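Local coordinates for cellulase (Bacillus sp. BG-CS10, PDB 5E09), which probably cleaves internal beta-1,4-glucosidic bonds of cellulose with a family 5 catalytic barrel followed by X2 and family 46 carbohydrate-binding modules, at residues A[248-251]-A[252-256]; A[286-289]-A[290-293]; A[296-299]-A[300-304]. All coordinates share one frame; numbering follows the deposited sequence.

Contact 1 of 3, residues A[248-251]-A[252-256]; sequences DIID and TFNRV
A local contact along helix 243-261, between side chains one turn apart on the outer layer of the catalytic barrel, joins D248 to T252, I249 to F253, I250 to N254 and D251 to R255. The T252 hydroxyl turns back on its own helix: with OG1 anti to the carbonyl carbon (chi1 -61°), it donates to D248 O, the OG1 to O distance being 2.6 Å. The same oxygen takes the backbone bond from T252 N at 3.0 Å. The two donors reach D248 O from opposite faces of its plane and so do not compete for one position; the buried hydroxyl thus has a partner in a carbonyl already used by the helix. D248 itself sends OD2 to the hydroxyl of Y225 on strand 219-225.

On the inward face I249 CG2 lies 4.2 Å from F253 CD2, while I249 O sits at the ring edge, 3.4 Å from the same CD2. T252 CG2 covers one face of that ring, over its centre, and Y225 meets F253 edge-to-face. On the other side N254 runs alongside I250, with ND2 3.4 Å from I250 CG2. A water accepts from N254 ND2 and donates to D251 OD1, which also bonds Q247; N254 OD1 takes the NE of R303.

R255 extends its chain back along the helix, so that T252 CA lies over one guanidinium face, 3.7 Å above its plane, and its NE is bound by T199 O. I249 and F253 pack on helix 286-302 and Y225, with D248, N254 and R255 making polar links to neighbouring parts of the barrel, as in an outer helix of a TIM barrel.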
ATOM      1  N   ASP A 248      -4.693  12.834   8.168  1.00 47.03           N
ATOM      2  CA  ASP A 248      -5.022  12.686   6.754  1.00 39.09           C
ATOM      3  C   ASP A 248      -6.019  11.551   6.557  1.00 40.31           C
ATOM      4  O   ASP A 248      -6.980  11.674   5.780  1.00 44.21           O
ATOM      5  CB  ASP A 248      -3.770  12.434   5.923  1.00 38.18           C
ATOM      6  CG  ASP A 248      -4.045  12.517   4.439  1.00 49.82           C
ATOM      7  OD1 ASP A 248      -4.215  13.650   3.937  1.00 49.83           O
ATOM      8  OD2 ASP A 248      -4.103  11.454   3.779  1.00 46.72           O
ATOM      9  N   ILE A 249      -5.800  10.444   7.263  1.00 41.78           N
ATOM     10  CA  ILE A 249      -6.788   9.360   7.234  1.00 49.86           C
ATOM     11  C   ILE A 249      -8.177   9.822   7.725  1.00 48.66           C
ATOM     12  O   ILE A 249      -9.214   9.628   7.046  1.00 41.29           O
ATOM     13  CB  ILE A 249      -6.318   8.169   8.081  1.00 43.72           C
ATOM     14  CG1 ILE A 249      -5.080   7.533   7.436  1.00 47.55           C
ATOM     15  CG2 ILE A 249      -7.442   7.157   8.254  1.00 42.00           C
ATOM     16  CD1 ILE A 249      -4.376   6.524   8.307  1.00 35.07           C
ATOM     17  N   ILE A 250      -8.183  10.447   8.899  1.00 48.56           N
ATOM     18  CA  ILE A 250      -9.427  10.891   9.522  1.00 45.82           C
ATOM     19  C   ILE A 250     -10.209  11.856   8.632  1.00 48.44           C
ATOM     20  O   ILE A 250     -11.397  11.648   8.393  1.00 46.46           O
ATOM     21  CB  ILE A 250      -9.154  11.551  10.889  1.00 59.25           C
ATOM     22  CG1 ILE A 250      -8.783  10.482  11.917  1.00 50.33           C
ATOM     23  CG2 ILE A 250     -10.369  12.334  11.367  1.00 48.00           C
ATOM     24  CD1 ILE A 250      -8.517  11.034  13.289  1.00 51.62           C
ATOM     25  N   ASP A 251      -9.543  12.896   8.136  1.00 40.76           N
ATOM     26  CA  ASP A 251     -10.184  13.874   7.262  1.00 43.19           C
ATOM     27  C   ASP A 251     -10.705  13.222   5.982  1.00 52.55           C
ATOM     28  O   ASP A 251     -11.890  13.387   5.611  1.00 57.44           O
ATOM     29  CB  ASP A 251      -9.210  15.007   6.907  1.00 49.71           C
ATOM     30  CG  ASP A 251      -8.773  15.814   8.126  1.00 67.26           C
ATOM     31  OD1 ASP A 251      -9.428  15.711   9.186  1.00 67.36           O
ATOM     32  OD2 ASP A 251      -7.778  16.563   8.021  1.00 64.25           O
ATOM     33  N   THR A 252      -9.820  12.474   5.317  1.00 40.07           N
ATOM     34  CA  THR A 252     -10.178  11.831   4.056  1.00 48.28           C
ATOM     35  C   THR A 252     -11.467  11.036   4.187  1.00 37.72           C
ATOM     36  O   THR A 252     -12.446  11.259   3.450  1.00 47.97           O
ATOM     37  CB  THR A 252      -9.067  10.889   3.555  1.00 45.98           C
ATOM     38  OG1 THR A 252      -7.865  11.637   3.326  1.00 44.49           O
ATOM     39  CG2 THR A 252      -9.494  10.208   2.264  1.00 38.16           C
ATOM     40  N   PHE A 253     -11.496  10.119   5.143  1.00 43.39           N
ATOM     41  CA  PHE A 253     -12.642   9.229   5.178  1.00 40.04           C
ATOM     42  C   PHE A 253     -13.834   9.839   5.911  1.00 38.92           C
ATOM     43  O   PHE A 253     -14.958   9.371   5.763  1.00 53.27           O
ATOM     44  CB  PHE A 253     -12.214   7.883   5.745  1.00 36.73           C
ATOM     45  CG  PHE A 253     -11.343   7.114   4.787  1.00 36.60           C
ATOM     46  CD1 PHE A 253     -11.898   6.509   3.673  1.00 29.73           C
ATOM     47  CD2 PHE A 253      -9.970   7.067   4.954  1.00 33.23           C
ATOM     48  CE1 PHE A 253     -11.111   5.830   2.762  1.00 42.58           C
ATOM     49  CE2 PHE A 253      -9.170   6.386   4.050  1.00 51.82           C
ATOM     50  CZ  PHE A 253      -9.741   5.764   2.949  1.00 41.02           C
ATOM     51  N   ASN A 254     -13.605  10.921   6.644  1.00 47.10           N
ATOM     52  CA  ASN A 254     -14.724  11.717   7.134  1.00 51.43           C
ATOM     53  C   ASN A 254     -15.506  12.299   5.973  1.00 48.79           C
ATOM     54  O   ASN A 254     -16.730  12.184   5.931  1.00 52.16           O
ATOM     55  CB  ASN A 254     -14.263  12.848   8.056  1.00 51.11           C
ATOM     56  CG  ASN A 254     -14.150  12.410   9.502  1.00 46.30           C
ATOM     57  OD1 ASN A 254     -14.619  11.335   9.877  1.00 51.04           O
ATOM     58  ND2 ASN A 254     -13.526  13.247  10.323  1.00 47.40           N
ATOM     59  N   ARG A 255     -14.824  12.918   5.014  1.00 46.63           N
ATOM     60  CA  ARG A 255     -15.602  13.494   3.926  1.00 44.50           C
ATOM     61  C   ARG A 255     -16.142  12.410   2.985  1.00 46.62           C
ATOM     62  O   ARG A 255     -17.226  12.577   2.407  1.00 47.06           O
ATOM     63  CB  ARG A 255     -14.797  14.547   3.157  1.00 51.67           C
ATOM     64  CG  ARG A 255     -13.516  14.086   2.540  1.00 65.28           C
ATOM     65  CD  ARG A 255     -12.891  15.206   1.727  1.00 57.11           C
ATOM     66  NE  ARG A 255     -11.594  14.800   1.208  1.00 52.52           N
ATOM     67  CZ  ARG A 255     -10.452  14.952   1.866  1.00 48.09           C
ATOM     68  NH1 ARG A 255     -10.449  15.518   3.064  1.00 44.25           N
ATOM     69  NH2 ARG A 255      -9.314  14.543   1.321  1.00 58.70           N
ATOM     70  N   VAL A 256     -15.425  11.292   2.849  1.00 44.60           N
ATOM     71  CA  VAL A 256     -15.998  10.178   2.085  1.00 42.19           C
ATOM     72  C   VAL A 256     -17.299   9.697   2.741  1.00 43.14           C
ATOM     73  O   VAL A 256     -18.294   9.428   2.069  1.00 45.61           O
ATOM     74  CB  VAL A 256     -15.021   8.986   1.957  1.00 43.76           C
ATOM     75  CG1 VAL A 256     -15.739   7.759   1.402  1.00 31.43           C
ATOM     76  CG2 VAL A 256     -13.842   9.356   1.078  1.00 49.35           C
TER
HETATM   77  O   HOH W   1     -12.381  15.880   9.461  1.00 57.29           O

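Contact 2 of 3, residues A[286-289]-A[290-293]; sequences QGEK and LKFF
K289 brings its CG up to the rim of the F293 ring one turn on in helix 286-302, 3.8 Å from F293 CE2. Its first torsion sets CG anti to the backbone N (chi1 172°), and a bend at chi3 then carries the ammonium back towards the start of the helix. There NZ donates to the side-chain carbonyl of Q286, 2.7 Å from OE1, with the donor tilted 19° from the amide plane. The carboxylate of D325 is a further, long and weak partner of this ammonium, while the other end of the Q286 amide, NE2, is bound by D325 and E327.

The F293 ring also has K289 O at its edge, 3.2 Å from CD2, and F292 CD2 over one face, offset toward the rim. F328 of helix 326-337 meets F293 edge-to-face.

On another side of the helix E288 and K291 run side by side, both chains bent, and close a salt bridge of 2.8 Å between E288 OE2 and K291 NZ. The ammonium comes to the syn side of OE2 but 32° out of the carboxylate plane. K291 NZ has further weak bonds to the backbone oxygens of A343 and E344. E288 OE1 receives the backbone N of F241, so the two oxygens have separate partners. K291 CG packs 3.3 Å from G287 O, and L290 CG meets Q286 O at 3.2 Å.

In the first two turns, then, E288 and K291 pair as ions, while K289 is held chiefly by the Q286 amide. The bridge should lessen the cost of burying E288, and the amide that of burying the K289 ammonium near F293; the F241 bond probably favours an ionised E288 carboxylate.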
ATOM      1  N   GLN A 286       8.930  -1.501   9.946  1.00 35.16           N
ATOM      2  CA  GLN A 286       7.893  -2.499  10.225  1.00 37.46           C
ATOM      3  C   GLN A 286       6.826  -2.066  11.245  1.00 33.13           C
ATOM      4  O   GLN A 286       5.621  -2.174  10.981  1.00 40.26           O
ATOM      5  CB  GLN A 286       8.555  -3.801  10.692  1.00 31.36           C
ATOM      6  CG  GLN A 286       7.606  -4.983  10.828  1.00 39.82           C
ATOM      7  CD  GLN A 286       7.070  -5.496   9.491  1.00 54.09           C
ATOM      8  OE1 GLN A 286       7.311  -4.905   8.431  1.00 48.93           O
ATOM      9  NE2 GLN A 286       6.349  -6.612   9.541  1.00 34.84           N
ATOM     10  N   GLY A 287       7.262  -1.573  12.399  1.00 34.67           N
ATOM     11  CA  GLY A 287       6.333  -1.152  13.433  1.00 39.29           C
ATOM     12  C   GLY A 287       5.428  -0.021  12.979  1.00 37.28           C
ATOM     13  O   GLY A 287       4.224   0.002  13.270  1.00 38.75           O
ATOM     14  N   GLU A 288       6.017   0.918  12.248  1.00 40.85           N
ATOM     15  CA  GLU A 288       5.281   2.068  11.738  1.00 40.61           C
ATOM     16  C   GLU A 288       4.271   1.639  10.670  1.00 40.04           C
ATOM     17  O   GLU A 288       3.143   2.145  10.626  1.00 36.74           O
ATOM     18  CB  GLU A 288       6.258   3.109  11.190  1.00 41.63           C
ATOM     19  CG  GLU A 288       7.270   3.598  12.222  1.00 31.23           C
ATOM     20  CD  GLU A 288       6.608   4.180  13.469  1.00 46.79           C
ATOM     21  OE1 GLU A 288       5.765   5.091  13.338  1.00 54.06           O
ATOM     22  OE2 GLU A 288       6.929   3.726  14.588  1.00 53.63           O
ATOM     23  N   LYS A 289       4.675   0.687   9.828  1.00 29.28           N
ATOM     24  CA  LYS A 289       3.779   0.102   8.833  1.00 37.00           C
ATOM     25  C   LYS A 289       2.550  -0.531   9.504  1.00 39.32           C
ATOM     26  O   LYS A 289       1.393  -0.222   9.156  1.00 38.93           O
ATOM     27  CB  LYS A 289       4.525  -0.944   7.996  1.00 28.08           C
ATOM     28  CG  LYS A 289       3.636  -1.750   7.059  1.00 40.42           C
ATOM     29  CD  LYS A 289       4.249  -3.107   6.729  1.00 36.89           C
ATOM     30  CE  LYS A 289       5.665  -2.958   6.198  1.00 58.86           C
ATOM     31  NZ  LYS A 289       6.307  -4.284   6.011  1.00 59.78           N
ATOM     32  N   LEU A 290       2.813  -1.412  10.472  1.00 41.02           N
ATOM     33  CA  LEU A 290       1.742  -2.058  11.234  1.00 33.86           C
ATOM     34  C   LEU A 290       0.799  -1.041  11.879  1.00 36.80           C
ATOM     35  O   LEU A 290      -0.426  -1.162  11.774  1.00 39.62           O
ATOM     36  CB  LEU A 290       2.329  -2.970  12.310  1.00 35.60           C
ATOM     37  CG  LEU A 290       3.201  -4.132  11.834  1.00 38.75           C
ATOM     38  CD1 LEU A 290       3.815  -4.862  13.018  1.00 39.74           C
ATOM     39  CD2 LEU A 290       2.399  -5.088  10.969  1.00 31.17           C
ATOM     40  N   LYS A 291       1.365  -0.033  12.537  1.00 34.02           N
ATOM     41  CA  LYS A 291       0.535   0.992  13.166  1.00 39.78           C
ATOM     42  C   LYS A 291      -0.339   1.733  12.142  1.00 42.91           C
ATOM     43  O   LYS A 291      -1.523   2.026  12.404  1.00 41.30           O
ATOM     44  CB  LYS A 291       1.411   1.973  13.951  1.00 43.11           C
ATOM     45  CG  LYS A 291       1.943   1.385  15.264  1.00 48.94           C
ATOM     46  CD  LYS A 291       2.676   2.425  16.113  1.00 42.33           C
ATOM     47  CE  LYS A 291       4.043   2.743  15.541  1.00 38.20           C
ATOM     48  NZ  LYS A 291       4.841   3.613  16.454  1.00 43.81           N
ATOM     49  N   PHE A 292       0.232   2.009  10.969  1.00 45.52           N
ATOM     50  CA  PHE A 292      -0.525   2.657   9.905  1.00 40.06           C
ATOM     51  C   PHE A 292      -1.743   1.823   9.529  1.00 40.63           C
ATOM     52  O   PHE A 292      -2.875   2.317   9.545  1.00 36.84           O
ATOM     53  CB  PHE A 292       0.339   2.897   8.663  1.00 38.50           C
ATOM     54  CG  PHE A 292      -0.446   3.383   7.471  1.00 37.27           C
ATOM     55  CD1 PHE A 292      -0.717   4.735   7.306  1.00 43.54           C
ATOM     56  CD2 PHE A 292      -0.928   2.491   6.526  1.00 31.22           C
ATOM     57  CE1 PHE A 292      -1.452   5.189   6.215  1.00 34.63           C
ATOM     58  CE2 PHE A 292      -1.664   2.936   5.440  1.00 37.96           C
ATOM     59  CZ  PHE A 292      -1.927   4.289   5.286  1.00 32.79           C
ATOM     60  N   PHE A 293      -1.518   0.558   9.185  1.00 40.13           N
ATOM     61  CA  PHE A 293      -2.636  -0.270   8.733  1.00 43.13           C
ATOM     62  C   PHE A 293      -3.677  -0.519   9.831  1.00 42.65           C
ATOM     63  O   PHE A 293      -4.880  -0.561   9.549  1.00 45.02           O
ATOM     64  CB  PHE A 293      -2.117  -1.590   8.158  1.00 31.77           C
ATOM     65  CG  PHE A 293      -1.564  -1.450   6.766  1.00 38.75           C
ATOM     66  CD1 PHE A 293      -2.409  -1.476   5.666  1.00 34.21           C
ATOM     67  CD2 PHE A 293      -0.205  -1.260   6.557  1.00 42.73           C
ATOM     68  CE1 PHE A 293      -1.914  -1.330   4.373  1.00 35.32           C
ATOM     69  CE2 PHE A 293       0.304  -1.117   5.264  1.00 43.90           C
ATOM     70  CZ  PHE A 293      -0.557  -1.151   4.171  1.00 35.51           C
TER

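Contact 3 of 3, residues A[296-299]-A[300-304]; sequences LIHH and LNERD
R303 NH1 grips H299 twice at the end of helix 286-302, by hydrogen bonds 2.9 Å from its backbone O and 3.0 Å from its ring ND1. ND1 is met in the ring plane, the ring and guanidinium planes being 55° apart. H299 O lies in the guanidinium plane, though NH1 approaches it well off the carbonyl direction, with a C=O...N angle of 108°. Accepting from NH1 makes ND1 the probable unprotonated nitrogen of that ring. Among the backbone bonds, a weak one from R303 N also ends on H299 O. The helix closes in a Schellman motif, with V305 N bonding L300 O and D304 N bonding N301 O; D304, with positive phi, is the C-prime residue.

The E302 carboxylate approaches the H298 ring obliquely, OE2 being 3.1 Å from CE1, with the planes 60° apart. A long ion pair links E302 OE1 to R303 NH1.

In apolar contact L296 CD1 meets L300 CG at 4.0 Å; elsewhere on the helix the N301 amide lies against I297, ND2 3.6 Å from CG2.

L296 and L300 face F253 of helix 243-261 and strand 267-272, I297 rests on helix 326-337, and R303 packs on F253 and H257, so this helix end is wedged between two helices and the barrel wall before strand 306-311.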
ATOM      1  N   LEU A 296      -5.705   2.815  10.051  1.00 42.16           N
ATOM      2  CA  LEU A 296      -6.514   2.923   8.840  1.00 42.82           C
ATOM      3  C   LEU A 296      -7.736   2.009   8.863  1.00 41.21           C
ATOM      4  O   LEU A 296      -8.868   2.460   8.639  1.00 38.20           O
ATOM      5  CB  LEU A 296      -5.668   2.604   7.603  1.00 36.52           C
ATOM      6  CG  LEU A 296      -6.428   2.581   6.272  1.00 42.53           C
ATOM      7  CD1 LEU A 296      -7.087   3.929   6.001  1.00 32.67           C
ATOM      8  CD2 LEU A 296      -5.517   2.183   5.116  1.00 37.30           C
ATOM      9  N   ILE A 297      -7.518   0.722   9.125  1.00 39.78           N
ATOM     10  CA  ILE A 297      -8.634  -0.214   9.061  1.00 45.87           C
ATOM     11  C   ILE A 297      -9.625   0.035  10.209  1.00 43.44           C
ATOM     12  O   ILE A 297     -10.838  -0.123  10.022  1.00 37.40           O
ATOM     13  CB  ILE A 297      -8.144  -1.669   9.054  1.00 37.43           C
ATOM     14  CG1 ILE A 297      -7.392  -1.932   7.748  1.00 33.27           C
ATOM     15  CG2 ILE A 297      -9.318  -2.637   9.169  1.00 32.17           C
ATOM     16  CD1 ILE A 297      -6.708  -3.276   7.677  1.00 39.60           C
ATOM     17  N   HIS A 298      -9.129   0.465  11.370  1.00 34.92           N
ATOM     18  CA  HIS A 298     -10.045   0.886  12.429  1.00 37.17           C
ATOM     19  C   HIS A 298     -11.002   1.964  11.925  1.00 54.34           C
ATOM     20  O   HIS A 298     -12.229   1.850  12.083  1.00 47.98           O
ATOM     21  CB  HIS A 298      -9.291   1.411  13.649  1.00 41.25           C
ATOM     22  CG  HIS A 298     -10.169   2.108  14.644  1.00 52.21           C
ATOM     23  ND1 HIS A 298     -11.340   1.556  15.117  1.00 51.11           N
ATOM     24  CD2 HIS A 298     -10.042   3.309  15.259  1.00 49.59           C
ATOM     25  CE1 HIS A 298     -11.899   2.387  15.979  1.00 42.56           C
ATOM     26  NE2 HIS A 298     -11.132   3.458  16.084  1.00 41.45           N
ATOM     27  N   HIS A 299     -10.457   3.008  11.306  1.00 41.44           N
ATOM     28  CA  HIS A 299     -11.328   4.121  10.924  1.00 46.74           C
ATOM     29  C   HIS A 299     -12.231   3.794   9.720  1.00 38.70           C
ATOM     30  O   HIS A 299     -13.370   4.300   9.623  1.00 41.12           O
ATOM     31  CB  HIS A 299     -10.488   5.370  10.683  1.00 39.61           C
ATOM     32  CG  HIS A 299     -10.045   6.029  11.953  1.00 55.86           C
ATOM     33  ND1 HIS A 299     -10.896   6.779  12.736  1.00 55.48           N
ATOM     34  CD2 HIS A 299      -8.854   6.012  12.598  1.00 52.42           C
ATOM     35  CE1 HIS A 299     -10.245   7.212  13.801  1.00 44.44           C
ATOM     36  NE2 HIS A 299      -9.005   6.764  13.743  1.00 54.36           N
ATOM     37  N   LEU A 300     -11.755   2.915   8.839  1.00 33.49           N
ATOM     38  CA  LEU A 300     -12.594   2.414   7.747  1.00 37.09           C
ATOM     39  C   LEU A 300     -13.785   1.651   8.305  1.00 52.05           C
ATOM     40  O   LEU A 300     -14.918   1.811   7.834  1.00 39.81           O
ATOM     41  CB  LEU A 300     -11.805   1.510   6.797  1.00 29.38           C
ATOM     42  CG  LEU A 300     -10.655   2.138   6.007  1.00 44.05           C
ATOM     43  CD1 LEU A 300      -9.979   1.099   5.120  1.00 27.17           C
ATOM     44  CD2 LEU A 300     -11.136   3.335   5.191  1.00 33.02           C
ATOM     45  N   ASN A 301     -13.517   0.808   9.300  1.00 49.30           N
ATOM     46  CA  ASN A 301     -14.579   0.057   9.957  1.00 45.02           C
ATOM     47  C   ASN A 301     -15.577   0.972  10.648  1.00 43.07           C
ATOM     48  O   ASN A 301     -16.785   0.791  10.501  1.00 49.74           O
ATOM     49  CB  ASN A 301     -13.996  -0.937  10.959  1.00 45.95           C
ATOM     50  CG  ASN A 301     -13.293  -2.091  10.277  1.00 53.28           C
ATOM     51  OD1 ASN A 301     -13.566  -2.407   9.125  1.00 53.08           O
ATOM     52  ND2 ASN A 301     -12.386  -2.739  11.000  1.00 96.12           N
ATOM     53  N   GLU A 302     -15.078   1.966  11.382  1.00 42.07           N
ATOM     54  CA  GLU A 302     -15.962   2.941  12.020  1.00 40.19           C
ATOM     55  C   GLU A 302     -16.828   3.672  10.990  1.00 54.79           C
ATOM     56  O   GLU A 302     -17.917   4.153  11.318  1.00 36.65           O
ATOM     57  CB  GLU A 302     -15.160   3.959  12.840  1.00 43.07           C
ATOM     58  CG  GLU A 302     -14.989   3.598  14.314  1.00 66.92           C
ATOM     59  CD  GLU A 302     -14.329   4.707  15.124  1.00 79.95           C
ATOM     60  OE1 GLU A 302     -13.980   5.755  14.538  1.00 66.10           O
ATOM     61  OE2 GLU A 302     -14.166   4.534  16.354  1.00 88.96           O
ATOM     62  N   ARG A 303     -16.352   3.760   9.747  1.00 46.34           N
ATOM     63  CA  ARG A 303     -17.133   4.454   8.724  1.00 47.53           C
ATOM     64  C   ARG A 303     -17.757   3.542   7.657  1.00 53.87           C
ATOM     65  O   ARG A 303     -18.140   4.021   6.586  1.00 53.39           O
ATOM     66  CB  ARG A 303     -16.263   5.513   8.050  1.00 40.38           C
ATOM     67  CG  ARG A 303     -15.977   6.707   8.939  1.00 50.46           C
ATOM     68  CD  ARG A 303     -14.692   7.403   8.527  1.00 51.38           C
ATOM     69  NE  ARG A 303     -14.291   8.421   9.491  1.00 47.79           N
ATOM     70  CZ  ARG A 303     -13.626   8.167  10.613  1.00 57.79           C
ATOM     71  NH1 ARG A 303     -13.288   6.921  10.926  1.00 47.02           N
ATOM     72  NH2 ARG A 303     -13.302   9.162  11.429  1.00 55.61           N
ATOM     73  N   ASP A 304     -17.864   2.248   7.956  1.00 45.85           N
ATOM     74  CA  ASP A 304     -18.473   1.266   7.046  1.00 40.13           C
ATOM     75  C   ASP A 304     -17.912   1.283   5.623  1.00 47.50           C
ATOM     76  O   ASP A 304     -18.650   1.082   4.652  1.00 37.46           O
ATOM     77  CB  ASP A 304     -19.988   1.468   6.978  1.00 57.45           C
ATOM     78  CG  ASP A 304     -20.668   1.253   8.315  1.00 56.78           C
ATOM     79  OD1 ASP A 304     -20.141   0.473   9.139  1.00 56.49           O
ATOM     80  OD2 ASP A 304     -21.729   1.876   8.542  1.00 62.26           O
TER

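Contacts 2 and 3 sit at the two ends of helix 286-302, while contact 1 lies on its neighbour, helix 243-261. Contact 2 is the buried one, nearest the centre of the chain and close to the parts following the barrel; contacts 1 and 3 are partly exposed, with their centres about 10 Å apart. Both helices meet through I249 CD1 and F292 CE1, 3.8 Å apart, and through F253, whose CE1 comes 3.5 Å from L300 CD2. Chemistry follows position: contact 2 buries a salt bridge, contact 1 uses a hydroxyl and a water, and contact 3 ends its helix in a Schellman turn, braced by an arginine on a histidine.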